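Local structure of citrate synthase (Mycobacterium tuberculosis, 4TVM) at residues Thr164-Leu167 with Leu168-Pro172; Leu171-Ile174 with Ala175-Tyr179; Asp223-Phe226 with Ile227-Asp231; Val385-Ala388 with Leu389-Pro393. The protein catalyses the condensation of acetyl-CoA with oxaloacetate and water to give citrate and CoA, a step of the Krebs cycle. All coordinates share one frame; numbering follows the deposited sequence.

Contact 1: residues Thr164-Leu167 with Leu168-Pro172; sequences TIRL and LAKLP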
loop_
_atom_site.group_PDB
_atom_site.type_symbol
_atom_site.label_atom_id
_atom_site.label_comp_id
_atom_site.label_asym_id
_atom_site.label_seq_id
_atom_site.Cartn_x
_atom_site.Cartn_y
_atom_site.Cartn_z
ATOM N N THR A 164 -16.622 6.603 -5.092
ATOM C CA THR A 164 -16.681 6.994 -3.663
ATOM C C THR A 164 -17.939 6.367 -3.074
ATOM O O THR A 164 -17.901 5.736 -2.025
ATOM C CB THR A 164 -16.696 8.508 -3.505
ATOM O OG1 THR A 164 -15.361 8.995 -3.683
ATOM C CG2 THR A 164 -17.255 8.961 -2.142
ATOM N N ILE A 165 -19.035 6.486 -3.806
ATOM C CA ILE A 165 -20.302 5.915 -3.387
ATOM C C ILE A 165 -20.205 4.411 -3.289
ATOM O O ILE A 165 -20.500 3.825 -2.247
ATOM C CB ILE A 165 -21.447 6.321 -4.352
ATOM C CG1 ILE A 165 -21.583 7.849 -4.418
ATOM C CG2 ILE A 165 -22.759 5.760 -3.876
ATOM C CD1 ILE A 165 -21.601 8.524 -3.040
ATOM N N ARG A 166 -19.803 3.783 -4.386
ATOM C CA ARG A 166 -19.628 2.330 -4.423
ATOM C C ARG A 166 -18.815 1.779 -3.253
ATOM O O ARG A 166 -19.123 0.716 -2.727
ATOM C CB ARG A 166 -18.949 1.933 -5.720
ATOM C CG ARG A 166 -19.910 1.468 -6.781
ATOM C CD ARG A 166 -19.407 1.751 -8.168
ATOM N NE ARG A 166 -20.378 1.277 -9.130
ATOM C CZ ARG A 166 -20.197 1.283 -10.446
ATOM N NH1 ARG A 166 -19.056 1.743 -10.968
ATOM N NH2 ARG A 166 -21.164 0.825 -11.241
ATOM N N LEU A 167 -17.775 2.487 -2.845
ATOM C CA LEU A 167 -16.953 2.033 -1.711
ATOM C C LEU A 167 -17.670 2.189 -0.395
ATOM O O LEU A 167 -17.638 1.297 0.437
ATOM C CB LEU A 167 -15.636 2.809 -1.645
ATOM C CG LEU A 167 -14.467 2.181 -2.410
ATOM C CD1 LEU A 167 -13.422 3.219 -2.769
ATOM C CD2 LEU A 167 -13.846 1.092 -1.561
ATOM N N LEU A 168 -18.293 3.335 -0.184
ATOM C CA LEU A 168 -18.986 3.563 1.079
ATOM C C LEU A 168 -20.154 2.601 1.238
ATOM O O LEU A 168 -20.461 2.169 2.350
ATOM C CB LEU A 168 -19.501 4.995 1.161
ATOM C CG LEU A 168 -18.433 6.023 1.471
ATOM C CD1 LEU A 168 -19.008 7.397 1.181
ATOM C CD2 LEU A 168 -18.007 5.905 2.925
ATOM N N ALA A 169 -20.809 2.275 0.125
ATOM C CA ALA A 169 -21.956 1.338 0.162
ATOM C C ALA A 169 -21.502 -0.082 0.279
ATOM O O ALA A 169 -21.991 -0.809 1.121
ATOM C CB ALA A 169 -22.825 1.464 -1.072
ATOM N N LYS A 170 -20.589 -0.486 -0.598
ATOM C CA LYS A 170 -20.264 -1.908 -0.752
ATOM C C LYS A 170 -19.261 -2.489 0.235
ATOM O O LYS A 170 -19.224 -3.700 0.397
ATOM C CB LYS A 170 -19.769 -2.190 -2.151
ATOM C CG LYS A 170 -20.771 -1.783 -3.183
ATOM C CD LYS A 170 -20.405 -2.310 -4.554
ATOM C CE LYS A 170 -21.662 -2.317 -5.423
ATOM N NZ LYS A 170 -21.750 -1.045 -6.162
ATOM N N LEU A 171 -18.462 -1.651 0.886
ATOM C CA LEU A 171 -17.455 -2.159 1.797
ATOM C C LEU A 171 -18.000 -2.759 3.067
ATOM O O LEU A 171 -17.428 -3.730 3.554
ATOM C CB LEU A 171 -16.473 -1.100 2.160
ATOM C CG LEU A 171 -15.232 -1.756 2.773
ATOM C CD1 LEU A 171 -14.284 -2.128 1.678
ATOM C CD2 LEU A 171 -14.531 -0.824 3.737
ATOM N N PRO A 172 -19.105 -2.199 3.622
ATOM C CA PRO A 172 -19.696 -2.969 4.712
ATOM C C PRO A 172 -20.281 -4.272 4.276
ATOM O O PRO A 172 -20.194 -5.242 5.003
ATOM C CB PRO A 172 -20.813 -2.066 5.174
ATOM C CG PRO A 172 -20.230 -0.721 5.003
ATOM C CD PRO A 172 -19.684 -0.838 3.617
#
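Two consecutive turns of helix 159-182 meet here through the i/i+4 pairs R166-K170 and T164-L168, just ahead of the proline that kinks the helix. The backbone between them is regular. L168 N donates to T164 O (3.1 Å), A169 N to I165 O (2.9 Å) and K170 N to R166 O (2.9 Å), and L171 N closes the run on L167 O. At P172 the series breaks, because its nitrogen, closed into the ring, carries no hydrogen for the turn before. R166 and K170 run alongside one another in the same direction. The arginine is extended from CG to NE, whereas the lysine bends at its last torsion (chi4 92°), which turns NZ back onto the aliphatic stem of its neighbour, 3.2 Å from R166 CG. NZ also comes to 4.0 Å from R166 NE, lying obliquely to the guanidinium. These like charges would probably repel, but D150 forms a salt bridge with R166 NH2 and should offset part of the effect. T164 directs CG2 to L168 CD1 (4.1 Å), while its hydroxyl turns to V160 O within the same helix. Around these turns, L167 packs on helix 251-262 and on I396 of helix 383-403, L168 and A169 face helix 100-111, and L171 meets L389 and L392.

Contact 2: residues Leu171-Ile174 with Ala175-Tyr179; sequences LPTI and AAYAY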
loop_
_atom_site.group_PDB
_atom_site.type_symbol
_atom_site.label_atom_id
_atom_site.label_comp_id
_atom_site.label_asym_id
_atom_site.label_seq_id
_atom_site.Cartn_x
_atom_site.Cartn_y
_atom_site.Cartn_z
ATOM N N LEU A 171 -18.462 -1.651 0.886
ATOM C CA LEU A 171 -17.455 -2.159 1.797
ATOM C C LEU A 171 -18.000 -2.759 3.067
ATOM O O LEU A 171 -17.428 -3.730 3.554
ATOM C CB LEU A 171 -16.473 -1.100 2.160
ATOM C CG LEU A 171 -15.232 -1.756 2.773
ATOM C CD1 LEU A 171 -14.284 -2.128 1.678
ATOM C CD2 LEU A 171 -14.531 -0.824 3.737
ATOM N N PRO A 172 -19.105 -2.199 3.622
ATOM C CA PRO A 172 -19.696 -2.969 4.712
ATOM C C PRO A 172 -20.281 -4.272 4.276
ATOM O O PRO A 172 -20.194 -5.242 5.003
ATOM C CB PRO A 172 -20.813 -2.066 5.174
ATOM C CG PRO A 172 -20.230 -0.721 5.003
ATOM C CD PRO A 172 -19.684 -0.838 3.617
ATOM N N THR A 173 -20.877 -4.306 3.097
ATOM C CA THR A 173 -21.386 -5.546 2.554
ATOM C C THR A 173 -20.315 -6.603 2.425
ATOM O O THR A 173 -20.544 -7.745 2.763
ATOM C CB THR A 173 -21.925 -5.291 1.170
ATOM O OG1 THR A 173 -22.895 -4.235 1.255
ATOM C CG2 THR A 173 -22.567 -6.523 0.607
ATOM N N ILE A 174 -19.146 -6.197 1.944
ATOM C CA ILE A 174 -18.007 -7.086 1.789
ATOM C C ILE A 174 -17.475 -7.601 3.109
ATOM O O ILE A 174 -17.065 -8.741 3.199
ATOM C CB ILE A 174 -16.855 -6.322 1.102
ATOM C CG1 ILE A 174 -17.235 -5.984 -0.325
ATOM C CG2 ILE A 174 -15.561 -7.146 1.046
ATOM C CD1 ILE A 174 -16.235 -5.079 -0.984
ATOM N N ALA A 175 -17.398 -6.726 4.113
ATOM C CA ALA A 175 -16.899 -7.123 5.417
ATOM C C ALA A 175 -17.894 -8.071 6.084
ATOM O O ALA A 175 -17.497 -9.021 6.757
ATOM C CB ALA A 175 -16.694 -5.900 6.267
ATOM N N ALA A 176 -19.185 -7.817 5.912
ATOM C CA ALA A 176 -20.178 -8.727 6.460
ATOM C C ALA A 176 -20.086 -10.077 5.767
ATOM O O ALA A 176 -20.262 -11.094 6.430
ATOM C CB ALA A 176 -21.582 -8.167 6.301
ATOM N N TYR A 177 -19.822 -10.104 4.455
ATOM C CA TYR A 177 -19.694 -11.395 3.783
ATOM C C TYR A 177 -18.450 -12.154 4.186
ATOM O O TYR A 177 -18.457 -13.369 4.242
ATOM C CB TYR A 177 -19.728 -11.238 2.278
ATOM C CG TYR A 177 -21.090 -10.927 1.751
ATOM C CD1 TYR A 177 -22.147 -10.590 2.606
ATOM C CD2 TYR A 177 -21.335 -10.963 0.403
ATOM C CE1 TYR A 177 -23.391 -10.303 2.108
ATOM C CE2 TYR A 177 -22.583 -10.685 -0.095
ATOM C CZ TYR A 177 -23.599 -10.357 0.763
ATOM O OH TYR A 177 -24.820 -10.072 0.242
ATOM N N ALA A 178 -17.377 -11.436 4.462
ATOM C CA ALA A 178 -16.144 -12.074 4.869
ATOM C C ALA A 178 -16.340 -12.715 6.231
ATOM O O ALA A 178 -15.778 -13.753 6.515
ATOM C CB ALA A 178 -15.031 -11.052 4.896
ATOM N N TYR A 179 -17.131 -12.079 7.088
ATOM C CA TYR A 179 -17.510 -12.683 8.374
ATOM C C TYR A 179 -18.296 -13.927 8.114
ATOM O O TYR A 179 -17.981 -14.974 8.634
ATOM C CB TYR A 179 -18.372 -11.735 9.233
ATOM C CG TYR A 179 -18.870 -12.404 10.457
ATOM C CD1 TYR A 179 -18.012 -12.699 11.495
ATOM C CD2 TYR A 179 -20.215 -12.792 10.578
ATOM C CE1 TYR A 179 -18.475 -13.341 12.634
ATOM C CE2 TYR A 179 -20.681 -13.437 11.708
ATOM C CZ TYR A 179 -19.803 -13.713 12.726
ATOM O OH TYR A 179 -20.241 -14.342 13.860
#
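T173 and Y177 stand side by side, one turn apart on helix 159-182, and make a CH-pi contact in which the threonine methyl lies over one face of the tyrosine ring. CG2 is 4.2 Å from the centroid of the Y177 ring and displaced toward its rim, with CZ at 4.0 Å from T173 CG2 as the closest ring atom. The T173 methyl points along the helix to the ring because it is anti to the backbone N, with chi1 (-55°) placing OG1 beside that nitrogen instead. Beneath the pair the backbone bonds are those of a regular alpha-helix: Y177 N bonds to T173 O (3.0 Å), flanked by A176 N to P172 O (2.9 Å) and A178 N to I174 O (3.0 Å). A175 N reaches L171 O, so hydrogen bonding continues past the proline kink even though P172 itself cannot donate. The methyls of A175, A176 and A178 meet neighbouring helices: A175 meets V385 and L389 of helix 383-403, A176 lies on L203 and T204 of helix 196-205, and A178 touches P133. I174 is turned to V140 and F124. Farther out, F187 stacks on the Y177 ring. Both polar ends of the central pair are engaged beyond the helix, T173 OG1 being hydrogen-bonded to T114 O and Y177 OH to L188 O.

Contact 3: residues Asp223-Phe226 with Ile227-Asp231; sequences DMLF and ILHAD. With OAA (oxaloacetate ion), chain B.
With CG anti to its carbonyl carbon (chi1 -74°), H229 swings its imidazole alongside L225, and chi2 (-85°) presents the ring edge to the previous turn. CD2 of H229 thereby sits 3.2 Å from L225 O, which lies in the plane of the ring. The leucine adds an apolar flank, its CD2 being 4.0 Å from CD2 of H229. The same histidine, part of the oxaloacetate pocket, brings CE1 to 3.6 Å from O2 of the ligand, again near the ring plane. This is the C-terminal part of helix 216-229, where the backbone bonds are mostly weak, those of I227 N to D223 O and M224 O and of H229 N to L225 O and F226 O among them, L228 N to M224 O (3.0 Å) being the regular one. One turn earlier, M224 and L228 run side by side, with CG of M224 4.1 Å from CD1 of L228, and helix 317-329 packs against both. I227 crosses D223 obliquely, its CD1 4.0 Å from OD1 of D223, the oxygen that accepts the backbone N-H of F85. At the pocket, the imidazole of H229 meets the ring of F387 with the planes at about 60°.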
loop_
_atom_site.group_PDB
_atom_site.type_symbol
_atom_site.label_atom_id
_atom_site.label_comp_id
_atom_site.label_asym_id
_atom_site.label_seq_id
_atom_site.Cartn_x
_atom_site.Cartn_y
_atom_site.Cartn_z
ATOM N N ASP A 223 -22.410 2.843 15.420
ATOM C CA ASP A 223 -22.412 4.079 14.634
ATOM C C ASP A 223 -21.474 5.103 15.224
ATOM O O ASP A 223 -20.642 5.681 14.534
ATOM C CB ASP A 223 -23.822 4.651 14.559
ATOM C CG ASP A 223 -23.973 5.671 13.463
ATOM O OD1 ASP A 223 -23.435 6.771 13.605
ATOM O OD2 ASP A 223 -24.615 5.373 12.443
ATOM N N MET A 224 -21.579 5.303 16.527
ATOM C CA MET A 224 -20.677 6.219 17.206
ATOM C C MET A 224 -19.233 5.794 17.012
ATOM O O MET A 224 -18.381 6.609 16.665
ATOM C CB MET A 224 -21.005 6.275 18.692
ATOM C CG MET A 224 -20.288 7.384 19.425
ATOM S SD MET A 224 -20.870 7.617 21.122
ATOM C CE MET A 224 -19.720 6.577 22.015
ATOM N N LEU A 225 -18.954 4.514 17.227
ATOM C CA LEU A 225 -17.582 4.030 17.166
ATOM C C LEU A 225 -16.886 4.229 15.793
ATOM O O LEU A 225 -15.662 4.389 15.719
ATOM C CB LEU A 225 -17.542 2.560 17.567
ATOM C CG LEU A 225 -17.041 2.287 18.979
ATOM C CD1 LEU A 225 -17.403 0.873 19.389
ATOM C CD2 LEU A 225 -15.540 2.496 19.019
ATOM N N PHE A 226 -17.657 4.197 14.709
ATOM C CA PHE A 226 -17.121 4.536 13.414
ATOM C C PHE A 226 -16.851 6.025 13.287
ATOM O O PHE A 226 -15.943 6.423 12.586
ATOM C CB PHE A 226 -18.067 4.101 12.308
ATOM C CG PHE A 226 -18.219 2.612 12.169
ATOM C CD1 PHE A 226 -17.233 1.735 12.598
ATOM C CD2 PHE A 226 -19.339 2.099 11.546
ATOM C CE1 PHE A 226 -17.382 0.373 12.437
ATOM C CE2 PHE A 226 -19.497 0.744 11.372
ATOM C CZ PHE A 226 -18.512 -0.123 11.811
ATOM N N ILE A 227 -17.604 6.862 13.979
ATOM C CA ILE A 227 -17.283 8.297 14.016
ATOM C C ILE A 227 -15.938 8.493 14.698
ATOM O O ILE A 227 -15.053 9.232 14.200
ATOM C CB ILE A 227 -18.352 9.133 14.746
ATOM C CG1 ILE A 227 -19.735 8.861 14.140
ATOM C CG2 ILE A 227 -18.013 10.617 14.663
ATOM C CD1 ILE A 227 -20.890 9.609 14.779
ATOM N N LEU A 228 -15.743 7.794 15.808
ATOM C CA LEU A 228 -14.478 7.913 16.556
ATOM C C LEU A 228 -13.294 7.485 15.751
ATOM O O LEU A 228 -12.204 8.015 15.944
ATOM C CB LEU A 228 -14.534 7.158 17.868
ATOM C CG LEU A 228 -15.423 7.874 18.900
ATOM C CD1 LEU A 228 -16.204 6.898 19.769
ATOM C CD2 LEU A 228 -14.617 8.832 19.761
ATOM N N HIS A 229 -13.503 6.547 14.821
ATOM C CA HIS A 229 -12.400 5.997 13.996
ATOM C C HIS A 229 -12.414 6.470 12.556
ATOM O O HIS A 229 -11.569 6.059 11.771
ATOM C CB HIS A 229 -12.451 4.481 14.013
ATOM C CG HIS A 229 -12.001 3.872 15.301
ATOM N ND1 HIS A 229 -10.673 3.611 15.576
ATOM C CD2 HIS A 229 -12.702 3.445 16.382
ATOM C CE1 HIS A 229 -10.575 3.059 16.773
ATOM N NE2 HIS A 229 -11.791 2.953 17.286
ATOM N N ALA A 230 -13.336 7.353 12.197
ATOM C CA ALA A 230 -13.411 7.835 10.838
ATOM C C ALA A 230 -12.154 8.484 10.214
ATOM O O ALA A 230 -11.872 8.245 9.048
ATOM C CB ALA A 230 -14.584 8.765 10.705
ATOM N N ASP A 231 -11.420 9.308 10.939
ATOM C CA ASP A 231 -10.172 9.861 10.388
ATOM C C ASP A 231 -9.214 10.136 11.502
ATOM O O ASP A 231 -9.641 10.321 12.619
ATOM C CB ASP A 231 -10.421 11.151 9.652
ATOM C CG ASP A 231 -9.220 11.576 8.889
ATOM O OD1 ASP A 231 -8.780 10.769 8.010
ATOM O OD2 ASP A 231 -8.687 12.683 9.141
HETATM O O1 OAA B . -7.288 5.419 15.060
HETATM O O2 OAA B . -7.019 3.752 16.501
HETATM O O4 OAA B . -2.747 6.674 15.025
HETATM O O5 OAA B . -3.640 6.819 13.029
HETATM O O3 OAA B . -5.436 5.220 13.473
HETATM C C1 OAA B . -6.572 4.695 15.796
HETATM C C2 OAA B . -5.101 5.009 15.821
HETATM C C3 OAA B . -4.746 5.495 14.438
HETATM C C4 OAA B . -3.610 6.354 14.171
#

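Contact 4: residues Val385-Ala388 with Leu389-Pro393; sequences VLFA and LGRLP. With OAA (oxaloacetate ion), chain B.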
loop_
_atom_site.group_PDB
_atom_site.type_symbol
_atom_site.label_atom_id
_atom_site.label_comp_id
_atom_site.label_asym_id
_atom_site.label_seq_id
_atom_site.Cartn_x
_atom_site.Cartn_y
_atom_site.Cartn_z
ATOM N N VAL A 385 -11.087 -5.331 10.453
ATOM C CA VAL A 385 -12.035 -5.062 9.398
ATOM C C VAL A 385 -12.969 -3.910 9.830
ATOM O O VAL A 385 -13.296 -3.014 9.040
ATOM C CB VAL A 385 -12.898 -6.296 9.075
ATOM C CG1 VAL A 385 -14.043 -5.905 8.147
ATOM C CG2 VAL A 385 -12.057 -7.421 8.478
ATOM N N LEU A 386 -13.385 -3.949 11.094
ATOM C CA LEU A 386 -14.248 -2.906 11.676
ATOM C C LEU A 386 -13.508 -1.615 11.631
ATOM O O LEU A 386 -14.064 -0.573 11.321
ATOM C CB LEU A 386 -14.634 -3.242 13.124
ATOM C CG LEU A 386 -15.661 -4.374 13.205
ATOM C CD1 LEU A 386 -15.668 -5.072 14.551
ATOM C CD2 LEU A 386 -17.036 -3.830 12.910
ATOM N N PHE A 387 -12.224 -1.693 11.888
ATOM C CA PHE A 387 -11.388 -0.502 11.804
ATOM C C PHE A 387 -11.434 0.134 10.428
ATOM O O PHE A 387 -11.636 1.346 10.321
ATOM C CB PHE A 387 -9.968 -0.849 12.163
ATOM C CG PHE A 387 -9.103 0.345 12.354
ATOM C CD1 PHE A 387 -8.900 1.246 11.316
ATOM C CD2 PHE A 387 -8.470 0.575 13.563
ATOM C CE1 PHE A 387 -8.103 2.356 11.497
ATOM C CE2 PHE A 387 -7.675 1.689 13.739
ATOM C CZ PHE A 387 -7.499 2.586 12.717
ATOM N N ALA A 388 -11.274 -0.676 9.365
ATOM C CA ALA A 388 -11.275 -0.154 7.976
ATOM C C ALA A 388 -12.609 0.454 7.545
ATOM O O ALA A 388 -12.668 1.502 6.848
ATOM C CB ALA A 388 -10.904 -1.259 7.025
ATOM N N LEU A 389 -13.693 -0.222 7.925
ATOM C CA LEU A 389 -15.043 0.293 7.646
ATOM C C LEU A 389 -15.201 1.710 8.149
ATOM O O LEU A 389 -15.813 2.533 7.478
ATOM C CB LEU A 389 -16.102 -0.555 8.336
ATOM C CG LEU A 389 -16.309 -1.918 7.739
ATOM C CD1 LEU A 389 -17.512 -2.553 8.385
ATOM C CD2 LEU A 389 -16.434 -1.885 6.197
ATOM N N GLY A 390 -14.689 1.975 9.353
ATOM C CA GLY A 390 -14.822 3.290 9.987
ATOM C C GLY A 390 -13.888 4.281 9.360
ATOM O O GLY A 390 -14.259 5.411 9.096
ATOM N N ARG A 391 -12.666 3.851 9.096
ATOM C CA ARG A 391 -11.673 4.731 8.496
ATOM C C ARG A 391 -11.903 5.051 7.017
ATOM O O ARG A 391 -11.346 6.040 6.492
ATOM C CB ARG A 391 -10.290 4.117 8.667
ATOM C CG ARG A 391 -9.178 4.952 8.098
ATOM C CD ARG A 391 -9.199 6.373 8.623
ATOM N NE ARG A 391 -9.040 6.402 10.078
ATOM C CZ ARG A 391 -7.896 6.176 10.733
ATOM N NH1 ARG A 391 -6.771 5.867 10.088
ATOM N NH2 ARG A 391 -7.882 6.222 12.056
ATOM N N LEU A 392 -12.706 4.234 6.340
ATOM C CA LEU A 392 -12.896 4.403 4.899
ATOM C C LEU A 392 -13.160 5.846 4.458
ATOM O O LEU A 392 -12.594 6.309 3.475
ATOM C CB LEU A 392 -14.004 3.485 4.431
ATOM C CG LEU A 392 -14.417 3.509 2.965
ATOM C CD1 LEU A 392 -13.285 3.101 2.039
ATOM C CD2 LEU A 392 -15.617 2.583 2.781
ATOM N N PRO A 393 -14.054 6.563 5.148
ATOM C CA PRO A 393 -14.316 7.946 4.747
ATOM C C PRO A 393 -13.069 8.841 4.793
ATOM O O PRO A 393 -12.906 9.769 3.975
ATOM C CB PRO A 393 -15.366 8.403 5.768
ATOM C CG PRO A 393 -15.284 7.415 6.891
ATOM C CD PRO A 393 -15.012 6.134 6.176
HETATM O O1 OAA B . -7.288 5.419 15.060
HETATM O O2 OAA B . -7.019 3.752 16.501
HETATM O O4 OAA B . -2.747 6.674 15.025
HETATM O O5 OAA B . -3.640 6.819 13.029
HETATM O O3 OAA B . -5.436 5.220 13.473
HETATM C C1 OAA B . -6.572 4.695 15.796
HETATM C C2 OAA B . -5.101 5.009 15.821
HETATM C C3 OAA B . -4.746 5.495 14.438
HETATM C C4 OAA B . -3.610 6.354 14.171
#
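L389, A388 and F387, at the middle of helix 383-403, carry most of the packing between its neighbouring turns. L389 sets CG against V385 O (3.5 Å), and its own N-H gives that oxygen a nearly straight hydrogen bond (3.0 Å from L389 N to V385 O). The leucine side chain continues to L171 and A175 of helix 159-182. A388 contributes a methyl that touches L262, while its carbonyl takes a weak bond from L392 N. F387 O is gripped by R391 N (3.0 Å, in the carbonyl plane) and more weakly by G390 N. F387 also runs alongside R391. Because the arginine folds at chi2 (53°) and chi3 (61°), its guanidinium comes back to the rim of the ring, CE1 of F387 standing 3.8 Å above the guanidinium plane, over its centre. The two planes are 72° apart, so the ring rises steeply from the flat group instead of stacking on it. Oxaloacetate lies at the edge of both: R391 NH2 donates a nearly straight bond to ligand O3 (3.0 Å), and CZ of F387 is 3.4 Å from O3, near the ring plane. The N-H at NE is hydrogen-bonded to H229 O, which, with the bond from NH2 to the ligand, should limit the rotation of the guanidinium. R391 and F387 are thus pocket residues of the oxaloacetate site of citrate synthase.

Contacts 1 and 2 follow each other along helix 159-182, sharing L171 and P172, with centres 11 Å apart. Both lean on contact 4: helix 159-182 packs against helix 383-403, with CD2 of L171 3.3 Å from CD2 of L389 and CB of A175 3.2 Å from CG1 of V385. On the ligand side, contact 4 joins contact 3, whose centre is about 8 Å away, through R391 NE and H229 O (3.1 Å). Contacts 3 and 4 both touch oxaloacetate, and the side chains of H229 and F387 lie about 5 and 6 Å from that of D366, a pocket residue that is probably catalytic. Contacts 1 and 2 remain about 7 Å from contact 3 at the nearest atoms, away from the pocket.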